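Local atomic coordinates of precorrin-3 methylase (Rhodobacter capsulatus, PDB entry 3NUT), a protein that probably transfers a methyl group from S-adenosyl-L-methionine to a precorrin intermediate on the way to adenosylcobalamin. Residues V11-L16 against G87-F92; R155-A160 against L187-E192; Y169-K174 against A223-V228; G194-F199 against V212-D217. All blocks are in the same frame, centred on the assembly; numbering follows the deposited sequence.

Contact 1 of 4, residues V11-L16 against G87-F92. With SAH (S-adenosyl-L-homocysteine), chain E.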
# COMPACT_ATOMS: atom_id res chain seq x y z
N VAL A 11 -23.30 1.96 -3.36
CA VAL A 11 -22.57 1.16 -2.39
C VAL A 11 -21.15 1.71 -2.44
O VAL A 11 -20.52 1.74 -3.50
CB VAL A 11 -22.55 -0.36 -2.76
CG1 VAL A 11 -21.67 -1.16 -1.84
CG2 VAL A 11 -23.97 -0.95 -2.80
N THR A 12 -20.65 2.15 -1.30
CA THR A 12 -19.28 2.56 -1.23
C THR A 12 -18.58 1.55 -0.35
O THR A 12 -19.07 1.18 0.72
CB THR A 12 -19.18 3.99 -0.62
OG1 THR A 12 -19.69 4.95 -1.55
CG2 THR A 12 -17.70 4.34 -0.29
N VAL A 13 -17.42 1.07 -0.77
CA VAL A 13 -16.61 0.27 0.12
C VAL A 13 -15.49 1.20 0.57
O VAL A 13 -14.77 1.72 -0.26
CB VAL A 13 -16.07 -0.99 -0.58
CG1 VAL A 13 -15.35 -1.88 0.44
CG2 VAL A 13 -17.22 -1.74 -1.18
N ALA A 14 -15.37 1.43 1.87
CA ALA A 14 -14.50 2.45 2.41
C ALA A 14 -13.48 1.93 3.42
O ALA A 14 -13.86 1.27 4.40
CB ALA A 14 -15.36 3.53 3.08
N GLY A 15 -12.20 2.26 3.22
CA GLY A 15 -11.16 1.88 4.17
C GLY A 15 -11.00 2.82 5.36
O GLY A 15 -10.91 4.03 5.21
N LEU A 16 -10.97 2.26 6.55
CA LEU A 16 -10.87 3.07 7.76
C LEU A 16 -9.44 3.24 8.26
O LEU A 16 -9.25 3.82 9.35
CB LEU A 16 -11.72 2.44 8.88
CG LEU A 16 -13.23 2.34 8.65
CD1 LEU A 16 -13.91 1.74 9.85
CD2 LEU A 16 -13.87 3.71 8.41
N GLY A 87 -8.07 -0.65 7.19
CA GLY A 87 -6.99 -0.48 6.22
C GLY A 87 -7.52 0.06 4.90
O GLY A 87 -8.32 1.01 4.88
N ASP A 88 -7.06 -0.55 3.81
CA ASP A 88 -7.55 -0.23 2.47
C ASP A 88 -8.52 -1.34 2.09
O ASP A 88 -8.29 -2.47 2.43
CB ASP A 88 -6.37 -0.17 1.50
CG ASP A 88 -6.79 0.23 0.10
OD1 ASP A 88 -6.62 1.43 -0.26
OD2 ASP A 88 -7.31 -0.65 -0.64
N PRO A 89 -9.63 -1.00 1.39
CA PRO A 89 -10.65 -2.05 1.09
C PRO A 89 -10.29 -2.99 -0.07
O PRO A 89 -10.99 -4.01 -0.29
CB PRO A 89 -11.91 -1.24 0.76
CG PRO A 89 -11.43 0.06 0.28
CD PRO A 89 -10.06 0.33 0.93
N GLY A 90 -9.23 -2.67 -0.79
CA GLY A 90 -8.75 -3.48 -1.89
C GLY A 90 -7.63 -4.42 -1.46
O GLY A 90 -6.99 -5.09 -2.29
N VAL A 91 -7.41 -4.49 -0.15
CA VAL A 91 -6.31 -5.29 0.38
C VAL A 91 -6.87 -6.38 1.31
O VAL A 91 -7.16 -6.15 2.50
CB VAL A 91 -5.23 -4.39 1.07
CG1 VAL A 91 -4.08 -5.24 1.63
CG2 VAL A 91 -4.68 -3.36 0.09
N PHE A 92 -7.04 -7.58 0.74
CA PHE A 92 -7.62 -8.73 1.49
C PHE A 92 -8.84 -8.29 2.28
O PHE A 92 -8.87 -8.42 3.51
CB PHE A 92 -6.56 -9.35 2.42
CG PHE A 92 -5.28 -9.67 1.72
CD1 PHE A 92 -5.29 -10.47 0.55
CD2 PHE A 92 -4.07 -9.16 2.19
CE1 PHE A 92 -4.11 -10.74 -0.13
CE2 PHE A 92 -2.88 -9.44 1.52
CZ PHE A 92 -2.90 -10.22 0.35
N SAH E . -7.77 -4.30 4.46
CA SAH E . -6.79 -4.52 5.57
CB SAH E . -6.31 -5.98 5.60
CG SAH E . -7.39 -6.91 6.17
SD SAH E . -6.74 -8.46 6.76
C SAH E . -5.66 -3.61 5.28
O SAH E . -5.69 -3.11 4.16
OXT SAH E . -4.73 -3.34 6.06
C5' SAH E . -6.49 -8.11 8.49
C4' SAH E . -5.01 -8.27 8.88
O4' SAH E . -4.31 -7.06 8.59
C3' SAH E . -4.71 -8.56 10.36
O3' SAH E . -4.64 -9.95 10.69
C2' SAH E . -3.34 -7.95 10.56
O2' SAH E . -2.29 -8.81 10.06
C1' SAH E . -3.38 -6.74 9.64
N9 SAH E . -3.78 -5.51 10.37
C8 SAH E . -4.92 -4.81 10.22
N7 SAH E . -4.91 -3.72 11.05
C5 SAH E . -3.75 -3.72 11.75
C6 SAH E . -3.09 -2.87 12.78
N6 SAH E . -3.67 -1.75 13.28
N1 SAH E . -1.86 -3.24 13.24
C2 SAH E . -1.25 -4.34 12.77
N3 SAH E . -1.80 -5.16 11.83
C4 SAH E . -3.02 -4.91 11.29
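This is a buried contact of a loop on a strand, at the C-terminal end of the five-stranded parallel sheet in the tetrapyrrole methylase fold. Strand 10-15 runs inside that sheet, and residues 87-92, just after strand 80-85, turn back over its end to form part of the S-adenosyl-L-homocysteine site. No hydrogen bond joins the two segments; they meet by apolar packing and close backbone fit. V13, with CG1 anti to its backbone N, brings that methyl to 3.5 Å from CB of P89. Further along, CD of P89 lies 3.7 Å from N of G15, and CA of G15 comes to 3.1 Å from O of G87, where a side chain on G15 would clash. The strand 113-116 residue I115 packs on both V13 and P89. The loop is held by an Asx turn: OD2 of D88 takes the N-H of G90 at 2.8 Å, from above the carboxylate plane, while OD1 is bonded to the backbone N of G118. N of D88 donates to the carboxylate O of the ligand at 2.9 Å, and the ligand amino N reaches O of D88 and O of V91, each at 2.8 Å.

Contact 2 of 4, residues R155-A160 against L187-E192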
# COMPACT_ATOMS: atom_id res chain seq x y z
N ARG A 155 4.01 -19.02 -3.49
CA ARG A 155 4.13 -17.58 -3.36
C ARG A 155 5.34 -17.26 -2.49
O ARG A 155 6.16 -16.41 -2.86
CB ARG A 155 2.86 -16.94 -2.77
CG ARG A 155 1.63 -17.00 -3.67
CD ARG A 155 1.53 -15.81 -4.62
NE ARG A 155 0.52 -15.95 -5.68
CZ ARG A 155 -0.80 -16.04 -5.46
NH1 ARG A 155 -1.27 -16.03 -4.20
NH2 ARG A 155 -1.65 -16.13 -6.50
N LEU A 156 5.45 -17.93 -1.35
CA LEU A 156 6.57 -17.67 -0.44
C LEU A 156 7.91 -17.83 -1.12
O LEU A 156 8.70 -16.92 -1.13
CB LEU A 156 6.52 -18.56 0.79
CG LEU A 156 5.78 -18.16 2.06
CD1 LEU A 156 5.57 -16.64 2.20
CD2 LEU A 156 4.48 -18.89 2.12
N ARG A 157 8.14 -19.00 -1.72
CA ARG A 157 9.45 -19.30 -2.35
C ARG A 157 9.83 -18.36 -3.49
O ARG A 157 11.01 -18.00 -3.62
CB ARG A 157 9.54 -20.77 -2.80
CG ARG A 157 9.33 -21.77 -1.67
CD ARG A 157 9.60 -23.20 -2.12
NE ARG A 157 9.47 -24.12 -0.99
CZ ARG A 157 10.45 -24.37 -0.12
NH1 ARG A 157 11.63 -23.79 -0.28
NH2 ARG A 157 10.24 -25.20 0.89
N HIS A 158 8.86 -17.95 -4.30
CA HIS A 158 9.15 -16.99 -5.34
C HIS A 158 9.46 -15.55 -4.86
O HIS A 158 10.21 -14.82 -5.51
CB HIS A 158 8.06 -17.00 -6.39
CG HIS A 158 8.14 -18.19 -7.28
ND1 HIS A 158 9.05 -18.28 -8.31
CD2 HIS A 158 7.45 -19.36 -7.27
CE1 HIS A 158 8.91 -19.45 -8.91
NE2 HIS A 158 7.94 -20.12 -8.30
N ALA A 159 8.88 -15.16 -3.73
CA ALA A 159 9.14 -13.84 -3.18
C ALA A 159 10.55 -13.89 -2.58
O ALA A 159 11.34 -12.98 -2.76
CB ALA A 159 8.09 -13.50 -2.11
N ALA A 160 10.84 -15.00 -1.91
CA ALA A 160 12.17 -15.28 -1.42
C ALA A 160 13.20 -15.21 -2.53
O ALA A 160 14.23 -14.55 -2.37
CB ALA A 160 12.21 -16.64 -0.72
N LEU A 187 10.95 -19.96 5.08
CA LEU A 187 11.78 -18.76 5.04
C LEU A 187 13.23 -19.08 5.40
O LEU A 187 14.15 -18.68 4.68
CB LEU A 187 11.22 -17.67 5.95
CG LEU A 187 10.14 -16.73 5.39
CD1 LEU A 187 9.88 -15.63 6.42
CD2 LEU A 187 10.55 -16.13 4.04
N ARG A 188 13.42 -19.79 6.50
CA ARG A 188 14.73 -20.37 6.80
C ARG A 188 15.26 -21.18 5.60
O ARG A 188 16.44 -21.07 5.26
CB ARG A 188 14.70 -21.19 8.08
CG ARG A 188 14.47 -20.34 9.31
CD ARG A 188 14.45 -21.17 10.58
NE ARG A 188 13.52 -22.30 10.51
CZ ARG A 188 12.48 -22.48 11.32
NH1 ARG A 188 12.20 -21.61 12.28
NH2 ARG A 188 11.71 -23.55 11.15
N GLU A 189 14.39 -21.94 4.92
CA GLU A 189 14.83 -22.73 3.77
C GLU A 189 15.42 -21.87 2.67
O GLU A 189 16.47 -22.19 2.15
CB GLU A 189 13.72 -23.63 3.23
CG GLU A 189 13.54 -24.89 4.07
CD GLU A 189 12.59 -25.92 3.47
OE1 GLU A 189 12.29 -25.83 2.26
OE2 GLU A 189 12.16 -26.83 4.20
N GLU A 190 14.76 -20.75 2.36
CA GLU A 190 15.10 -19.97 1.15
C GLU A 190 15.95 -18.71 1.38
O GLU A 190 16.38 -18.08 0.41
CB GLU A 190 13.82 -19.62 0.39
CG GLU A 190 13.09 -20.81 -0.18
CD GLU A 190 13.51 -21.14 -1.59
OE1 GLU A 190 14.16 -20.30 -2.25
OE2 GLU A 190 13.17 -22.25 -2.06
N CYS A 191 16.19 -18.35 2.64
CA CYS A 191 16.84 -17.09 2.97
C CYS A 191 18.03 -17.25 3.91
O CYS A 191 18.11 -18.22 4.66
CB CYS A 191 15.83 -16.14 3.64
SG CYS A 191 14.35 -15.73 2.65
N GLU A 192 18.93 -16.27 3.89
CA GLU A 192 20.06 -16.22 4.82
C GLU A 192 19.57 -15.99 6.25
O GLU A 192 18.67 -15.17 6.47
CB GLU A 192 21.03 -15.11 4.41
CG GLU A 192 20.55 -13.68 4.71
CD GLU A 192 19.51 -13.15 3.72
OE1 GLU A 192 19.32 -13.76 2.64
OE2 GLU A 192 18.90 -12.10 4.03
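R157 lies across the gap between helices 149-161 and 179-190, and its guanidinium is turned so that both glutamates of the second helix end meet it at its edge. The side chain leaves with CG beside the backbone N and stays extended from CG to NE, which carries the head over to the other helix. There NH2 gives a nearly straight bond, 166° at the hydrogen, to OE1 of E189 at 2.5 Å. That oxygen lies close to the guanidinium plane, but its own carboxylate is tilted, so the N-H arrives from above the carboxylate plane. NH1 serves E190, reaching OE2 at 2.8 Å along the anti lone pair. The two glutamates approach differently: E189 reaches out straight and meets the arginine at a slant, whereas E190 is kinked at chi2 (-91°) and comes in across it, its carboxylate plane 68° from the guanidinium. OE2 of E190 also pairs with R161, a second positive partner. Nearer the helix backbones, CB of A160 packs on CB of E190 at 3.6 Å and lies 4.1 Å from SG of C191, the first residue to leave helical geometry. Elsewhere on helix 149-161, R155 and H158 face the second subunit, R155 in a salt bridge to its D136. With two arginines set among two glutamates at the protein surface, the charges would largely balance, and E189 and E190 are probably both ionised, tying the C-terminal ends of two helices together by a salt-bridge network.

Contact 3 of 4, residues Y169-K174 against A223-V228; sequences YNPRSK and ADMRTV. With SAH (S-adenosyl-L-homocysteine), chain E.
M225 folds back over the loop that follows strand 165-169. Beyond CB, CG comes to 3.4 Å from O of R172, and the bend at chi2 (-39°) then brings SD to 3.0 Å from the same oxygen and against CD of P171. A second bend at chi3 swings CE to 3.1 Å from OD1 of N170, close to O3' of the ligand ribose. OD1 of N170 lies 2.9 Å from O3', and ND2 of N170 is hydrogen-bonded to OD1 of N141. Next to the methionine, P171 sets CG 3.3 Å from O of T227 and CB against the methyl of A223. O of T227 accepts from the ribose O2' at 2.5 Å, and N of N170 donates to O2' almost straight, at 173°. Y169 carries CG2 of V228 over one face of its ring and the ligand's OXT at its edge, with OH bonded to N of M122. An alanine at Y169 would probably loosen this wall, since it lacks the ring, its bond to M122 and the contact of CE1 with OXT at 3.3 Å. The loop after strand 165-169 and the turn leading into strand 227-231 form the ribose-binding side of the S-adenosyl-L-homocysteine pocket.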
# COMPACT_ATOMS: atom_id res chain seq x y z
N TYR A 169 -0.11 -10.57 5.99
CA TYR A 169 -1.40 -10.25 6.58
C TYR A 169 -2.02 -11.53 7.14
O TYR A 169 -1.98 -12.59 6.49
CB TYR A 169 -2.33 -9.58 5.55
CG TYR A 169 -2.03 -8.11 5.23
CD1 TYR A 169 -2.90 -7.09 5.61
CD2 TYR A 169 -0.87 -7.75 4.52
CE1 TYR A 169 -2.63 -5.75 5.31
CE2 TYR A 169 -0.59 -6.42 4.22
CZ TYR A 169 -1.47 -5.41 4.61
OH TYR A 169 -1.18 -4.08 4.30
N ASN A 170 -2.58 -11.44 8.34
CA ASN A 170 -3.26 -12.57 8.97
C ASN A 170 -2.26 -13.69 9.25
O ASN A 170 -2.36 -14.76 8.66
CB ASN A 170 -4.39 -13.08 8.06
CG ASN A 170 -5.38 -12.00 7.73
OD1 ASN A 170 -5.99 -11.45 8.62
ND2 ASN A 170 -5.53 -11.70 6.46
N PRO A 171 -1.29 -13.44 10.13
CA PRO A 171 -0.22 -14.43 10.25
C PRO A 171 -0.67 -15.68 11.02
O PRO A 171 -0.40 -16.80 10.57
CB PRO A 171 0.90 -13.66 10.99
CG PRO A 171 0.34 -12.28 11.31
CD PRO A 171 -1.15 -12.37 11.13
N ARG A 172 -1.40 -15.49 12.12
CA ARG A 172 -1.88 -16.61 12.93
C ARG A 172 -3.32 -17.02 12.62
O ARG A 172 -4.26 -16.44 13.14
CB ARG A 172 -1.77 -16.30 14.43
CG ARG A 172 -0.40 -15.83 14.91
CD ARG A 172 0.75 -16.82 14.65
NE ARG A 172 0.49 -18.20 15.05
CZ ARG A 172 0.30 -18.63 16.30
NH1 ARG A 172 0.29 -17.78 17.33
NH2 ARG A 172 0.08 -19.92 16.52
N SER A 173 -3.48 -18.05 11.78
CA SER A 173 -4.78 -18.63 11.48
C SER A 173 -5.37 -19.34 12.70
O SER A 173 -4.68 -20.11 13.40
CB SER A 173 -4.67 -19.58 10.28
OG SER A 173 -5.94 -20.11 9.89
N LYS A 174 -6.64 -19.06 12.97
CA LYS A 174 -7.35 -19.64 14.10
C LYS A 174 -7.59 -21.12 13.82
O LYS A 174 -7.46 -21.94 14.72
CB LYS A 174 -8.69 -18.91 14.29
CG LYS A 174 -9.50 -19.30 15.53
CD LYS A 174 -10.98 -19.53 15.16
CE LYS A 174 -11.92 -18.98 16.22
NZ LYS A 174 -12.06 -17.49 16.09
N ALA A 223 3.98 -13.51 16.50
CA ALA A 223 2.85 -12.92 15.82
C ALA A 223 1.52 -13.31 16.50
O ALA A 223 1.42 -14.39 17.07
CB ALA A 223 2.84 -13.38 14.37
N ASP A 224 0.53 -12.41 16.45
CA ASP A 224 -0.89 -12.77 16.68
C ASP A 224 -1.74 -12.14 15.59
O ASP A 224 -1.20 -11.68 14.58
CB ASP A 224 -1.40 -12.38 18.08
CG ASP A 224 -0.89 -11.03 18.55
OD1 ASP A 224 -1.13 -10.01 17.86
OD2 ASP A 224 -0.26 -10.99 19.63
N MET A 225 -3.06 -12.13 15.76
CA MET A 225 -3.96 -11.55 14.73
C MET A 225 -3.98 -10.02 14.72
O MET A 225 -4.56 -9.42 13.83
CB MET A 225 -5.38 -12.13 14.82
CG MET A 225 -5.49 -13.47 14.09
SD MET A 225 -4.52 -13.48 12.53
CE MET A 225 -5.81 -12.91 11.39
N ARG A 226 -3.31 -9.42 15.69
CA ARG A 226 -3.16 -7.98 15.83
C ARG A 226 -1.83 -7.51 15.19
O ARG A 226 -1.32 -6.42 15.48
CB ARG A 226 -3.17 -7.66 17.34
CG ARG A 226 -3.65 -6.27 17.75
CD ARG A 226 -5.18 -6.10 17.78
NE ARG A 226 -5.51 -4.67 17.75
CZ ARG A 226 -5.66 -3.92 16.65
NH1 ARG A 226 -5.54 -4.45 15.43
NH2 ARG A 226 -5.94 -2.63 16.78
N THR A 227 -1.28 -8.35 14.31
CA THR A 227 0.13 -8.21 13.90
C THR A 227 0.27 -8.35 12.40
O THR A 227 -0.43 -9.14 11.76
CB THR A 227 1.00 -9.27 14.63
OG1 THR A 227 0.83 -9.10 16.04
CG2 THR A 227 2.50 -9.16 14.31
N VAL A 228 1.17 -7.55 11.84
CA VAL A 228 1.56 -7.69 10.46
C VAL A 228 3.08 -7.91 10.49
O VAL A 228 3.81 -7.26 11.26
CB VAL A 228 1.11 -6.46 9.59
CG1 VAL A 228 1.77 -5.17 10.03
CG2 VAL A 228 1.37 -6.71 8.11
N SAH E . -7.77 -4.30 4.46
CA SAH E . -6.79 -4.52 5.57
CB SAH E . -6.31 -5.98 5.60
CG SAH E . -7.39 -6.91 6.17
SD SAH E . -6.74 -8.46 6.76
C SAH E . -5.66 -3.61 5.28
O SAH E . -5.69 -3.11 4.16
OXT SAH E . -4.73 -3.34 6.06
C5' SAH E . -6.49 -8.11 8.49
C4' SAH E . -5.01 -8.27 8.88
O4' SAH E . -4.31 -7.06 8.59
C3' SAH E . -4.71 -8.56 10.36
O3' SAH E . -4.64 -9.95 10.69
C2' SAH E . -3.34 -7.95 10.56
O2' SAH E . -2.29 -8.81 10.06
C1' SAH E . -3.38 -6.74 9.64
N9 SAH E . -3.78 -5.51 10.37
C8 SAH E . -4.92 -4.81 10.22
N7 SAH E . -4.91 -3.72 11.05
C5 SAH E . -3.75 -3.72 11.75
C6 SAH E . -3.09 -2.87 12.78
N6 SAH E . -3.67 -1.75 13.28
N1 SAH E . -1.86 -3.24 13.24
C2 SAH E . -1.25 -4.34 12.77
N3 SAH E . -1.80 -5.16 11.83
C4 SAH E . -3.02 -4.91 11.29

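Contact 4 of 4, residues G194-F199 against V212-D217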
# COMPACT_ATOMS: atom_id res chain seq x y z
N GLY A 194 20.50 -14.27 8.87
CA GLY A 194 20.45 -12.89 9.38
C GLY A 194 19.40 -11.97 8.73
O GLY A 194 19.49 -10.74 8.86
N ARG A 195 18.43 -12.57 8.04
CA ARG A 195 17.35 -11.83 7.36
C ARG A 195 16.42 -11.22 8.38
O ARG A 195 15.75 -11.94 9.14
CB ARG A 195 16.57 -12.78 6.44
CG ARG A 195 15.29 -12.19 5.83
CD ARG A 195 15.59 -11.09 4.84
NE ARG A 195 16.14 -11.57 3.58
CZ ARG A 195 15.43 -12.01 2.54
NH1 ARG A 195 14.11 -12.08 2.60
NH2 ARG A 195 16.04 -12.40 1.43
N LEU A 196 16.38 -9.89 8.41
CA LEU A 196 15.58 -9.17 9.39
C LEU A 196 14.07 -9.46 9.25
O LEU A 196 13.51 -9.39 8.16
CB LEU A 196 15.86 -7.68 9.27
CG LEU A 196 16.84 -6.91 10.19
CD1 LEU A 196 17.94 -7.75 10.87
CD2 LEU A 196 17.45 -5.75 9.41
N ILE A 197 13.43 -9.81 10.36
CA ILE A 197 11.99 -9.96 10.43
C ILE A 197 11.47 -9.06 11.54
O ILE A 197 12.10 -8.91 12.60
CB ILE A 197 11.55 -11.40 10.75
CG1 ILE A 197 12.49 -12.45 10.11
CG2 ILE A 197 10.06 -11.60 10.39
CD1 ILE A 197 12.43 -12.57 8.57
N LEU A 198 10.30 -8.49 11.28
CA LEU A 198 9.71 -7.47 12.12
C LEU A 198 8.31 -7.91 12.45
O LEU A 198 7.54 -8.26 11.55
CB LEU A 198 9.61 -6.14 11.36
CG LEU A 198 10.82 -5.25 11.07
CD1 LEU A 198 11.71 -5.77 9.95
CD2 LEU A 198 10.29 -3.88 10.69
N PHE A 199 7.99 -7.88 13.73
CA PHE A 199 6.63 -8.16 14.17
C PHE A 199 6.06 -6.85 14.68
O PHE A 199 6.56 -6.27 15.67
CB PHE A 199 6.58 -9.26 15.23
CG PHE A 199 7.11 -10.59 14.75
CD1 PHE A 199 6.24 -11.55 14.23
CD2 PHE A 199 8.48 -10.87 14.80
CE1 PHE A 199 6.73 -12.78 13.77
CE2 PHE A 199 8.97 -12.09 14.34
CZ PHE A 199 8.09 -13.05 13.83
N VAL A 212 12.03 -6.24 16.13
CA VAL A 212 12.80 -6.63 14.98
C VAL A 212 13.77 -7.69 15.45
O VAL A 212 14.54 -7.47 16.38
CB VAL A 212 13.61 -5.45 14.43
CG1 VAL A 212 14.11 -5.77 13.02
CG2 VAL A 212 12.79 -4.13 14.47
N VAL A 213 13.71 -8.86 14.83
CA VAL A 213 14.65 -9.94 15.12
C VAL A 213 15.18 -10.56 13.83
O VAL A 213 14.57 -10.41 12.77
CB VAL A 213 13.99 -11.04 16.00
CG1 VAL A 213 13.62 -10.48 17.38
CG2 VAL A 213 12.78 -11.66 15.30
N GLU A 214 16.32 -11.25 13.90
CA GLU A 214 16.79 -12.02 12.74
C GLU A 214 15.94 -13.28 12.57
O GLU A 214 15.39 -13.79 13.54
CB GLU A 214 18.24 -12.40 12.91
CG GLU A 214 19.18 -11.21 13.09
CD GLU A 214 20.48 -11.63 13.77
OE1 GLU A 214 20.38 -12.38 14.78
OE2 GLU A 214 21.57 -11.20 13.31
N LEU A 215 15.83 -13.76 11.33
CA LEU A 215 15.04 -14.95 11.01
C LEU A 215 15.41 -16.17 11.84
O LEU A 215 14.51 -16.88 12.33
CB LEU A 215 15.17 -15.27 9.52
CG LEU A 215 14.53 -16.49 8.86
CD1 LEU A 215 13.02 -16.53 9.02
CD2 LEU A 215 14.92 -16.53 7.39
N ARG A 216 16.71 -16.39 12.00
CA ARG A 216 17.26 -17.45 12.85
C ARG A 216 16.62 -17.48 14.25
O ARG A 216 16.33 -18.55 14.77
CB ARG A 216 18.78 -17.27 13.01
CG ARG A 216 19.25 -16.90 14.44
CD ARG A 216 20.34 -15.84 14.47
NE ARG A 216 21.37 -16.06 13.46
CZ ARG A 216 22.48 -15.34 13.36
NH1 ARG A 216 22.72 -14.34 14.20
NH2 ARG A 216 23.35 -15.62 12.39
N ASP A 217 16.41 -16.30 14.83
CA ASP A 217 15.96 -16.14 16.22
C ASP A 217 14.44 -16.08 16.40
O ASP A 217 13.94 -16.04 17.53
CB ASP A 217 16.56 -14.87 16.81
CG ASP A 217 17.98 -15.07 17.29
OD1 ASP A 217 18.19 -15.91 18.19
OD2 ASP A 217 18.89 -14.37 16.78
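The tight part of this contact centres on I197 and V213, an antiparallel hydrogen-bonded pair. N of I197 donates to O of V213 at 2.7 Å, and N of V213 to O of I197 at 2.8 Å, both nearly along the C=O axis. The next pair, L198 and V212, is non-hydrogen-bonded and runs alongside on the other face, CG of L198 3.9 Å from CG1 of V212. On the face of I197 and V213, CG2 of V213 meets the edge of the F199 ring near CE2. CG1 of I197 reaches back to CB of L215 at 3.9 Å, and V229 and V231 of strand 227-231 pack on the same isoleucine. An alanine at I197 would probably weaken this layer, because the branches beyond CB, of which CG1 and CD1 touch L215, would be gone. Toward residues 214-217 the pairing slackens: N of L215 meets O of R195 at 2.8 Å from above the carbonyl plane, and the side chains of L196 and E214 diverge. G194 and R216 are exposed there, and OE1 of E214 makes a salt bridge to NH1 of R216. This is a beta hairpin, its second strand, 209-214, outermost in the mixed five-stranded sheet of this chain.

In the fold
Going from the N terminus, contact 1 closes first, bringing the end of strand 10-15 to the loop after strand 80-85 in the parallel-sheet half. The other three belong to the second half. Contact 2 opens in helix 149-161 and closes at the end of helix 179-190; contact 3 begins between its segments and ends beyond them, so the two cross. Contact 4, a short hairpin, falls wholly between the two segments of contact 3. L215 of contact 4 packs on L187 and C191 of contact 2, joining helix end to sheet edge, while F199 touches A223 and T227 of contact 3. F92 stacks edge-to-face on Y169, and the shared ligand links contacts 1 and 3 across the halves.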